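Local coordinates for NAD-dependent aldehyde dehydrogenase (Burkholderia multivorans, PDB 5UJU) that catalyses the NAD-dependent oxidation of aldehydes to carboxylic acids, at the interface of chains A and B. Numbering follows the deposited sequence. Chains: chain A/B, NAD-dependent aldehyde dehydrogenase.

The interface of chains A and B. Residues chain A 173-174, 176-177, 547; chain B 173-174, 177, 547.
A:Arg177 and B:Arg177 reach toward each other tip to tip and lay their guanidinium groups face over face, at a two-fold symmetric interface of the deposited assembly, which may be the dimer common in the aldehyde dehydrogenase family. The CZ atoms of A:Arg177 and B:Arg177 lie 3.4 Å apart, with the two planes inclined by 32°. B:Arg177 CZ sits over the centre of the A:Arg177 group, whereas A:Arg177 CZ is displaced toward the rim of the B:Arg177 group. The amide nitrogen NE2 of A:Gln174 lies over the rim of the opposite face of A:Arg177, whose guanidinium thus sits between its own chain's glutamine and the partner arginine.

Carboxylates from both chains probably offset the repulsion within this like-charged pair. A:Arg177 NH1 forms a salt bridge and hydrogen bond with B:Asp173 OD2 at 3.1 Å, approaching from above the carboxylate plane, and A:Arg177 NH2 makes a salt bridge, weak as a hydrogen bond, to A:Asp173 OD2. Within chain B, B:Arg177 NH2 bonds B:Asp173 OD1 at 2.9 Å on the syn side, but tilted out of the carboxylate plane, so that B:Asp173 joins the arginines of both subunits. A:Arg177 has CG anti to the carbonyl carbon (chi1 -50°) and an extended chain to NE, which donates to the backbone A:Asp173 O at 2.8 Å, near the C-terminal end of helix 158-175. The neighbouring A:Arg176 grips A:Asp173 side-on: NE and NH2 both converge on OD1, which lies in the guanidinium plane, NE meeting OD1 at its anti lone pair and NH2 nearly along the C-O axis.

Beside the arginine pair, the side chains of A:Gln174 and B:Gln174, each bent at chi2, bring their amides together with planes 37° apart. A:Gln174 NE2 makes a weak hydrogen bond to B:Gln174 OE1 at 3.4 Å. The methyl group of B:Ala547 packs against the A:Gln174 amide, its CB 3.8 Å from CD, while A:Ala547 CB lies 3.6 Å from B:Gln174 OE1.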
loop_
_atom_site.group_PDB
_atom_site.type_symbol
_atom_site.label_atom_id
_atom_site.label_comp_id
_atom_site.label_asym_id
_atom_site.label_seq_id
_atom_site.Cartn_x
_atom_site.Cartn_y
_atom_site.Cartn_z
ATOM N N ASP A 173 -4.102 9.797 -10.862
ATOM C CA ASP A 173 -2.791 9.495 -11.432
ATOM C C ASP A 173 -2.572 7.985 -11.579
ATOM O O ASP A 173 -1.992 7.530 -12.569
ATOM C CB ASP A 173 -1.703 10.110 -10.553
ATOM C CG ASP A 173 -0.360 10.223 -11.261
ATOM O OD1 ASP A 173 -0.322 10.322 -12.505
ATOM O OD2 ASP A 173 0.663 10.225 -10.556
ATOM N N GLN A 174 -3.025 7.195 -10.600
ATOM C CA GLN A 174 -2.969 5.736 -10.698
ATOM C C GLN A 174 -4.045 5.180 -11.633
ATOM O O GLN A 174 -3.782 4.256 -12.410
ATOM C CB GLN A 174 -3.142 5.096 -9.317
ATOM C CG GLN A 174 -2.076 5.411 -8.313
ATOM C CD GLN A 174 -0.718 5.020 -8.845
ATOM O OE1 GLN A 174 -0.593 4.048 -9.597
ATOM N NE2 GLN A 174 0.306 5.743 -8.446
ATOM N N ARG A 176 -5.618 6.443 -14.206
ATOM C CA ARG A 176 -5.463 6.713 -15.628
ATOM C C ARG A 176 -4.418 5.829 -16.295
ATOM O O ARG A 176 -4.376 5.791 -17.526
ATOM C CB ARG A 176 -5.110 8.176 -15.855
ATOM C CG ARG A 176 -3.709 8.524 -15.427
ATOM C CD ARG A 176 -3.523 10.017 -15.420
ATOM N NE ARG A 176 -2.175 10.384 -15.010
ATOM C CZ ARG A 176 -1.283 10.964 -15.805
ATOM N NH1 ARG A 176 -1.603 11.257 -17.059
ATOM N NH2 ARG A 176 -0.080 11.275 -15.334
ATOM N N ARG A 177 -3.583 5.120 -15.532
ATOM C CA ARG A 177 -2.540 4.264 -16.085
ATOM C C ARG A 177 -3.045 2.879 -16.462
ATOM O O ARG A 177 -2.264 2.065 -16.963
ATOM C CB ARG A 177 -1.387 4.107 -15.087
ATOM C CG ARG A 177 -0.849 5.401 -14.516
ATOM C CD ARG A 177 0.321 5.136 -13.579
ATOM N NE ARG A 177 0.485 6.192 -12.583
ATOM C CZ ARG A 177 1.507 6.263 -11.735
ATOM N NH1 ARG A 177 2.463 5.342 -11.768
ATOM N NH2 ARG A 177 1.574 7.250 -10.856
ATOM N N ALA A 547 1.670 7.999 -3.833
ATOM C CA ALA A 547 1.080 6.864 -4.539
ATOM C C ALA A 547 0.605 5.793 -3.570
ATOM O O ALA A 547 -0.471 5.221 -3.755
ATOM C CB ALA A 547 2.077 6.282 -5.540
ATOM N N ASP B 173 8.401 3.097 -12.331
ATOM C CA ASP B 173 7.274 3.954 -12.691
ATOM C C ASP B 173 6.892 4.878 -11.539
ATOM O O ASP B 173 6.496 6.024 -11.765
ATOM C CB ASP B 173 6.072 3.099 -13.109
ATOM C CG ASP B 173 5.025 3.895 -13.887
ATOM O OD1 ASP B 173 5.388 4.883 -14.549
ATOM O OD2 ASP B 173 3.830 3.536 -13.821
ATOM N N GLN B 174 6.994 4.393 -10.291
ATOM C CA GLN B 174 6.695 5.233 -9.133
ATOM C C GLN B 174 7.850 6.195 -8.853
ATOM O O GLN B 174 7.636 7.396 -8.655
ATOM C CB GLN B 174 6.448 4.371 -7.888
ATOM C CG GLN B 174 5.475 3.220 -8.101
ATOM C CD GLN B 174 4.139 3.631 -8.703
ATOM O OE1 GLN B 174 3.587 4.686 -8.385
ATOM N NE2 GLN B 174 3.655 2.815 -9.643
ATOM N N ARG B 177 8.527 9.529 -10.904
ATOM C CA ARG B 177 7.579 10.629 -10.808
ATOM C C ARG B 177 7.867 11.565 -9.641
ATOM O O ARG B 177 7.130 12.543 -9.455
ATOM C CB ARG B 177 6.157 10.066 -10.713
ATOM C CG ARG B 177 5.797 9.208 -11.927
ATOM C CD ARG B 177 4.483 8.476 -11.732
ATOM N NE ARG B 177 4.195 7.540 -12.818
ATOM C CZ ARG B 177 3.560 7.871 -13.936
ATOM N NH1 ARG B 177 3.157 9.120 -14.121
ATOM N NH2 ARG B 177 3.327 6.955 -14.868
ATOM N N ALA B 547 0.814 -0.856 -8.946
ATOM C CA ALA B 547 1.421 0.238 -8.197
ATOM C C ALA B 547 1.475 -0.072 -6.706
ATOM O O ALA B 547 2.493 0.189 -6.046
ATOM C CB ALA B 547 0.645 1.532 -8.446
#